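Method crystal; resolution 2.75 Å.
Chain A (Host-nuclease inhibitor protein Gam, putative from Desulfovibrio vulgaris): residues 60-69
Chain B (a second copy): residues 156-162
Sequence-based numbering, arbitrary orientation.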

ATOM      1  N   ARG A  60     -21.713  20.976   3.458  1.00 70.97           N
ATOM      2  CA  ARG A  60     -22.260  22.071   2.691  1.00 70.12           C
ATOM      3  C   ARG A  60     -21.921  21.910   1.197  1.00 69.15           C
ATOM      4  O   ARG A  60     -22.781  22.122   0.320  1.00 68.52           O
ATOM      5  CB  ARG A  60     -21.823  23.439   3.258  1.00 70.38           C
ATOM      6  CG  ARG A  60     -22.281  24.686   2.431  1.00 71.65           C
ATOM      7  CD  ARG A  60     -23.368  25.543   3.104  1.00 73.06           C
ATOM      8  NE  ARG A  60     -24.738  25.193   2.715  1.00 73.39           N
ATOM      9  CZ  ARG A  60     -25.554  25.935   1.969  1.00 72.19           C
ATOM     10  NH1 ARG A  60     -25.172  27.104   1.451  1.00 71.27           N
ATOM     11  NH2 ARG A  60     -26.769  25.485   1.730  1.00 71.97           N
ATOM     12  N   ARG A  61     -20.696  21.505   0.890  1.00 67.92           N
ATOM     13  CA  ARG A  61     -20.370  21.350  -0.523  1.00 66.75           C
ATOM     14  C   ARG A  61     -21.292  20.340  -1.203  1.00 67.42           C
ATOM     15  O   ARG A  61     -21.536  20.463  -2.373  1.00 67.86           O
ATOM     16  CB  ARG A  61     -18.922  20.973  -0.708  1.00 65.51           C
ATOM     17  CG  ARG A  61     -18.503  20.946  -2.127  1.00 61.26           C
ATOM     18  CD  ARG A  61     -17.090  20.504  -2.176  1.00 54.51           C
ATOM     19  NE  ARG A  61     -16.414  20.833  -3.425  1.00 55.12           N
ATOM     20  CZ  ARG A  61     -16.669  20.297  -4.630  1.00 52.83           C
ATOM     21  NH1 ARG A  61     -15.921  20.666  -5.675  1.00 48.99           N
ATOM     22  NH2 ARG A  61     -17.647  19.400  -4.787  1.00 51.21           N
ATOM     23  N   LYS A  62     -21.827  19.381  -0.448  1.00 68.29           N
ATOM     24  CA  LYS A  62     -22.713  18.348  -0.971  1.00 69.06           C
ATOM     25  C   LYS A  62     -24.094  18.937  -1.347  1.00 69.72           C
ATOM     26  O   LYS A  62     -24.420  19.029  -2.520  1.00 69.68           O
ATOM     27  CB  LYS A  62     -22.805  17.172   0.049  1.00 69.75           C
ATOM     28  CG  LYS A  62     -23.587  15.867  -0.381  1.00 69.28           C
ATOM     29  CD  LYS A  62     -23.086  15.177  -1.681  1.00 69.29           C
ATOM     30  CE  LYS A  62     -24.110  14.113  -2.206  1.00 71.18           C
ATOM     31  NZ  LYS A  62     -23.593  13.182  -3.313  1.00 69.60           N
ATOM     32  N   GLU A  63     -24.900  19.323  -0.364  1.00 70.43           N
ATOM     33  CA  GLU A  63     -26.050  20.195  -0.586  1.00 72.32           C
ATOM     34  C   GLU A  63     -25.996  21.077  -1.904  1.00 72.89           C
ATOM     35  O   GLU A  63     -26.966  21.124  -2.676  1.00 73.01           O
ATOM     36  CB  GLU A  63     -26.222  21.088   0.652  1.00 71.81           C
ATOM     37  CG  GLU A  63     -26.630  20.367   1.982  1.00 73.71           C
ATOM     38  CD  GLU A  63     -26.831  21.331   3.225  1.00 75.42           C
ATOM     39  OE1 GLU A  63     -27.228  22.538   3.074  1.00 77.36           O
ATOM     40  OE2 GLU A  63     -26.607  20.854   4.379  1.00 79.66           O
ATOM     41  N   LEU A  64     -24.865  21.756  -2.155  1.00 73.25           N
ATOM     42  CA  LEU A  64     -24.726  22.698  -3.265  1.00 73.17           C
ATOM     43  C   LEU A  64     -24.482  21.941  -4.515  1.00 74.80           C
ATOM     44  O   LEU A  64     -25.138  22.190  -5.522  1.00 75.29           O
ATOM     45  CB  LEU A  64     -23.527  23.616  -3.078  1.00 72.24           C
ATOM     46  CG  LEU A  64     -23.477  24.512  -1.861  1.00 70.73           C
ATOM     47  CD1 LEU A  64     -22.077  24.997  -1.687  1.00 69.40           C
ATOM     48  CD2 LEU A  64     -24.469  25.661  -1.960  1.00 69.14           C
ATOM     49  N   GLU A  65     -23.481  21.057  -4.467  1.00 76.07           N
ATOM     50  CA  GLU A  65     -23.219  20.119  -5.555  1.00 77.13           C
ATOM     51  C   GLU A  65     -24.490  19.408  -6.023  1.00 76.16           C
ATOM     52  O   GLU A  65     -24.805  19.450  -7.199  1.00 76.48           O
ATOM     53  CB  GLU A  65     -22.190  19.085  -5.142  1.00 77.12           C
ATOM     54  CG  GLU A  65     -21.773  18.163  -6.299  1.00 80.25           C
ATOM     55  CD  GLU A  65     -20.619  17.230  -5.935  1.00 80.04           C
ATOM     56  OE1 GLU A  65     -19.712  17.663  -5.148  1.00 80.82           O
ATOM     57  OE2 GLU A  65     -20.646  16.075  -6.453  1.00 82.18           O
ATOM     58  N   ASP A  66     -25.208  18.765  -5.108  1.00 75.48           N
ATOM     59  CA  ASP A  66     -26.501  18.192  -5.422  1.00 75.53           C
ATOM     60  C   ASP A  66     -27.337  19.299  -6.059  1.00 75.59           C
ATOM     61  O   ASP A  66     -27.276  19.476  -7.275  1.00 75.50           O
ATOM     62  CB  ASP A  66     -27.154  17.592  -4.168  1.00 76.02           C
ATOM     63  CG  ASP A  66     -26.610  16.179  -3.833  1.00 77.20           C
ATOM     64  OD1 ASP A  66     -26.082  15.524  -4.756  1.00 76.49           O
ATOM     65  OD2 ASP A  66     -26.711  15.722  -2.662  1.00 79.30           O
ATOM     66  N   GLY A  67     -28.079  20.066  -5.247  1.00 75.23           N
ATOM     67  CA  GLY A  67     -28.601  21.392  -5.640  1.00 73.07           C
ATOM     68  C   GLY A  67     -28.455  21.815  -7.088  1.00 72.08           C
ATOM     69  O   GLY A  67     -29.454  21.904  -7.801  1.00 72.92           O
ATOM     70  N   VAL A  68     -27.235  22.071  -7.536  1.00 71.03           N
ATOM     71  CA  VAL A  68     -27.009  22.471  -8.923  1.00 71.05           C
ATOM     72  C   VAL A  68     -27.429  21.310  -9.820  1.00 71.83           C
ATOM     73  O   VAL A  68     -27.818  21.497 -10.988  1.00 71.81           O
ATOM     74  CB  VAL A  68     -25.522  22.871  -9.182  1.00 70.36           C
ATOM     75  CG1 VAL A  68     -25.239  23.173 -10.642  1.00 68.69           C
ATOM     76  CG2 VAL A  68     -25.169  24.061  -8.376  1.00 70.19           C
ATOM     77  N   ALA A  69     -27.359  20.108  -9.251  1.00 72.47           N
ATOM     78  CA  ALA A  69     -27.515  18.866 -10.030  1.00 73.60           C
ATOM     79  C   ALA A  69     -28.940  18.662 -10.471  1.00 73.69           C
ATOM     80  O   ALA A  69     -29.201  18.712 -11.686  1.00 73.92           O
ATOM     81  CB  ALA A  69     -26.988  17.626  -9.272  1.00 73.67           C
TER
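Chain B, residues 156-162: AFYIEIN

Residues 156-162 of chain B lie in an extended conformation against one side of the chain A helix, which enters this stretch from earlier residues and continues beyond it. Ala B156 and Phe B157 end one strand, Tyr B158 and Ile B159 form a link, and Glu B160 and Ile B161 belong to a second strand. The register runs backward, with chain B passing obliquely across the helix: the CA of Ala A69 is 6.8 Å from the CA of Phe B157, whereas one turn earlier the CA of Glu A65 is 7.4 Å from the CA of Ile B159. The extended backbone alternates, so Phe B157, Ile B159 and Ile B161 direct their CA-to-CB bonds toward the helix while those of Tyr B158 and Glu B160 point away. No hydrogen bond links the stretches; the contact rests on packing and buries 276 Å², both sides summed.

Along chain A, Arg A60 takes no part and instead pairs with Glu A63, NH2 of Arg A60 lying 3.3 Å from OE1 of Glu A63. Arg A61 starts sideways, but its side chain, with chi1 to chi3 all t, carries the guanidinium to chain B, where NH1 of Arg A61 approaches CD1 of Ile B161 at 3.7 Å. The same group forms a salt bridge one turn on, with NH2 of Arg A61 2.7 Å from OE1 of Glu A65. Lys A62 and Glu A63 are out of reach, and Leu A64 makes no contact.

Glu A65 receives Ile B159: CD1 of Ile B159 is 3.7 Å from both CA and CG of Glu A65, so it packs on backbone and aliphatic side chain alike, leaving the carboxylate to the arginine. The carbonyl O of Glu A65 also lies near the ring edge of Phe B157, 4.2 Å from its CE2. Asp A66 directs its CA-to-CB bond away, and Gly A67 adds no side chain.

Val A68, chi1 in the t well, points toward chain B, packing closely on Phe B157 and more loosely on Ile B159. CG1 of Val A68 meets the edge of the Phe B157 ring, 3.5 Å from CZ of Phe B157, and CB of Val A68 is 4.3 Å from CD1 of Ile B159. Ala A69 completes the contact with the closest approach: CA of Ala A69 is 3.2 Å from CE2 of Phe B157, and CB of Ala A69 is 3.3 Å from CD2 of Phe B157, both tight for carbon atoms. The Phe B157 ring thus meets Glu A65, Val A68 and Ala A69, and the residue has the largest area covered by the other stretch.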

ATOM      1  N   ALA B 156     -23.144  11.513 -17.153  1.00 72.22           N
ATOM      2  CA  ALA B 156     -23.006  12.035 -15.775  1.00 73.19           C
ATOM      3  C   ALA B 156     -22.851  13.574 -15.693  1.00 73.69           C
ATOM      4  O   ALA B 156     -22.200  14.195 -16.583  1.00 73.23           O
ATOM      5  CB  ALA B 156     -21.855  11.328 -15.019  1.00 72.79           C
ATOM      6  N   PHE B 157     -23.433  14.145 -14.617  1.00 73.78           N
ATOM      7  CA  PHE B 157     -23.335  15.581 -14.275  1.00 74.12           C
ATOM      8  C   PHE B 157     -21.973  15.967 -13.781  1.00 73.63           C
ATOM      9  O   PHE B 157     -21.452  15.343 -12.866  1.00 73.90           O
ATOM     10  CB  PHE B 157     -24.342  15.993 -13.191  1.00 74.68           C
ATOM     11  CG  PHE B 157     -24.365  17.496 -12.893  1.00 76.60           C
ATOM     12  CD1 PHE B 157     -24.145  18.453 -13.907  1.00 79.35           C
ATOM     13  CD2 PHE B 157     -24.645  17.961 -11.617  1.00 76.90           C
ATOM     14  CE1 PHE B 157     -24.179  19.839 -13.644  1.00 76.47           C
ATOM     15  CE2 PHE B 157     -24.683  19.336 -11.362  1.00 77.53           C
ATOM     16  CZ  PHE B 157     -24.463  20.265 -12.387  1.00 77.14           C
ATOM     17  N   TYR B 158     -21.402  17.021 -14.347  1.00 72.94           N
ATOM     18  CA  TYR B 158     -20.160  17.493 -13.785  1.00 72.28           C
ATOM     19  C   TYR B 158     -20.128  18.999 -13.547  1.00 72.40           C
ATOM     20  O   TYR B 158     -20.411  19.796 -14.466  1.00 72.81           O
ATOM     21  CB  TYR B 158     -19.011  17.061 -14.668  1.00 72.09           C
ATOM     22  CG  TYR B 158     -18.849  17.860 -15.931  1.00 71.22           C
ATOM     23  CD1 TYR B 158     -17.884  18.869 -16.001  1.00 71.68           C
ATOM     24  CD2 TYR B 158     -19.648  17.617 -17.040  1.00 69.20           C
ATOM     25  CE1 TYR B 158     -17.689  19.617 -17.160  1.00 71.81           C
ATOM     26  CE2 TYR B 158     -19.475  18.354 -18.208  1.00 72.33           C
ATOM     27  CZ  TYR B 158     -18.473  19.365 -18.263  1.00 73.21           C
ATOM     28  OH  TYR B 158     -18.253  20.116 -19.408  1.00 71.11           O
ATOM     29  N   ILE B 159     -19.808  19.360 -12.301  1.00 71.59           N
ATOM     30  CA  ILE B 159     -19.425  20.722 -11.917  1.00 70.48           C
ATOM     31  C   ILE B 159     -17.939  20.689 -11.911  1.00 70.91           C
ATOM     32  O   ILE B 159     -17.348  19.866 -11.206  1.00 71.42           O
ATOM     33  CB  ILE B 159     -19.768  21.026 -10.470  1.00 69.80           C
ATOM     34  CG1 ILE B 159     -21.291  21.066 -10.238  1.00 67.62           C
ATOM     35  CG2 ILE B 159     -19.055  22.292 -10.067  1.00 68.35           C
ATOM     36  CD1 ILE B 159     -21.713  20.836  -8.806  1.00 61.97           C
ATOM     37  N   GLU B 160     -17.312  21.577 -12.653  1.00 71.07           N
ATOM     38  CA  GLU B 160     -15.865  21.526 -12.738  1.00 71.44           C
ATOM     39  C   GLU B 160     -15.114  22.877 -12.528  1.00 71.93           C
ATOM     40  O   GLU B 160     -14.609  23.474 -13.498  1.00 73.02           O
ATOM     41  CB  GLU B 160     -15.518  20.867 -14.042  1.00 70.73           C
ATOM     42  CG  GLU B 160     -14.104  20.973 -14.435  1.00 72.95           C
ATOM     43  CD  GLU B 160     -13.966  20.922 -15.945  1.00 78.41           C
ATOM     44  OE1 GLU B 160     -14.645  20.047 -16.614  1.00 75.43           O
ATOM     45  OE2 GLU B 160     -13.173  21.779 -16.447  1.00 79.24           O
ATOM     46  N   ILE B 161     -15.029  23.322 -11.265  1.00 71.44           N
ATOM     47  CA  ILE B 161     -14.292  24.529 -10.810  1.00 71.55           C
ATOM     48  C   ILE B 161     -12.925  24.815 -11.439  1.00 72.59           C
ATOM     49  O   ILE B 161     -12.206  23.896 -11.785  1.00 72.75           O
ATOM     50  CB  ILE B 161     -14.080  24.446  -9.338  1.00 71.10           C
ATOM     51  CG1 ILE B 161     -15.414  24.156  -8.661  1.00 71.26           C
ATOM     52  CG2 ILE B 161     -13.437  25.705  -8.835  1.00 70.90           C
ATOM     53  CD1 ILE B 161     -15.295  23.939  -7.194  1.00 73.95           C
ATOM     54  N   ASN B 162     -12.565  26.095 -11.565  1.00 73.98           N
ATOM     55  CA  ASN B 162     -11.420  26.518 -12.405  1.00 75.43           C
ATOM     56  C   ASN B 162     -10.088  26.326 -11.722  1.00 75.59           C
ATOM     57  O   ASN B 162     -10.026  26.422 -10.499  1.00 76.26           O
ATOM     58  CB  ASN B 162     -11.557  27.989 -12.812  1.00 75.83           C
ATOM     59  CG  ASN B 162     -12.636  28.218 -13.872  1.00 78.17           C
ATOM     60  OD1 ASN B 162     -12.424  27.927 -15.053  1.00 80.96           O
ATOM     61  ND2 ASN B 162     -13.780  28.778 -13.464  1.00 79.39           N
TER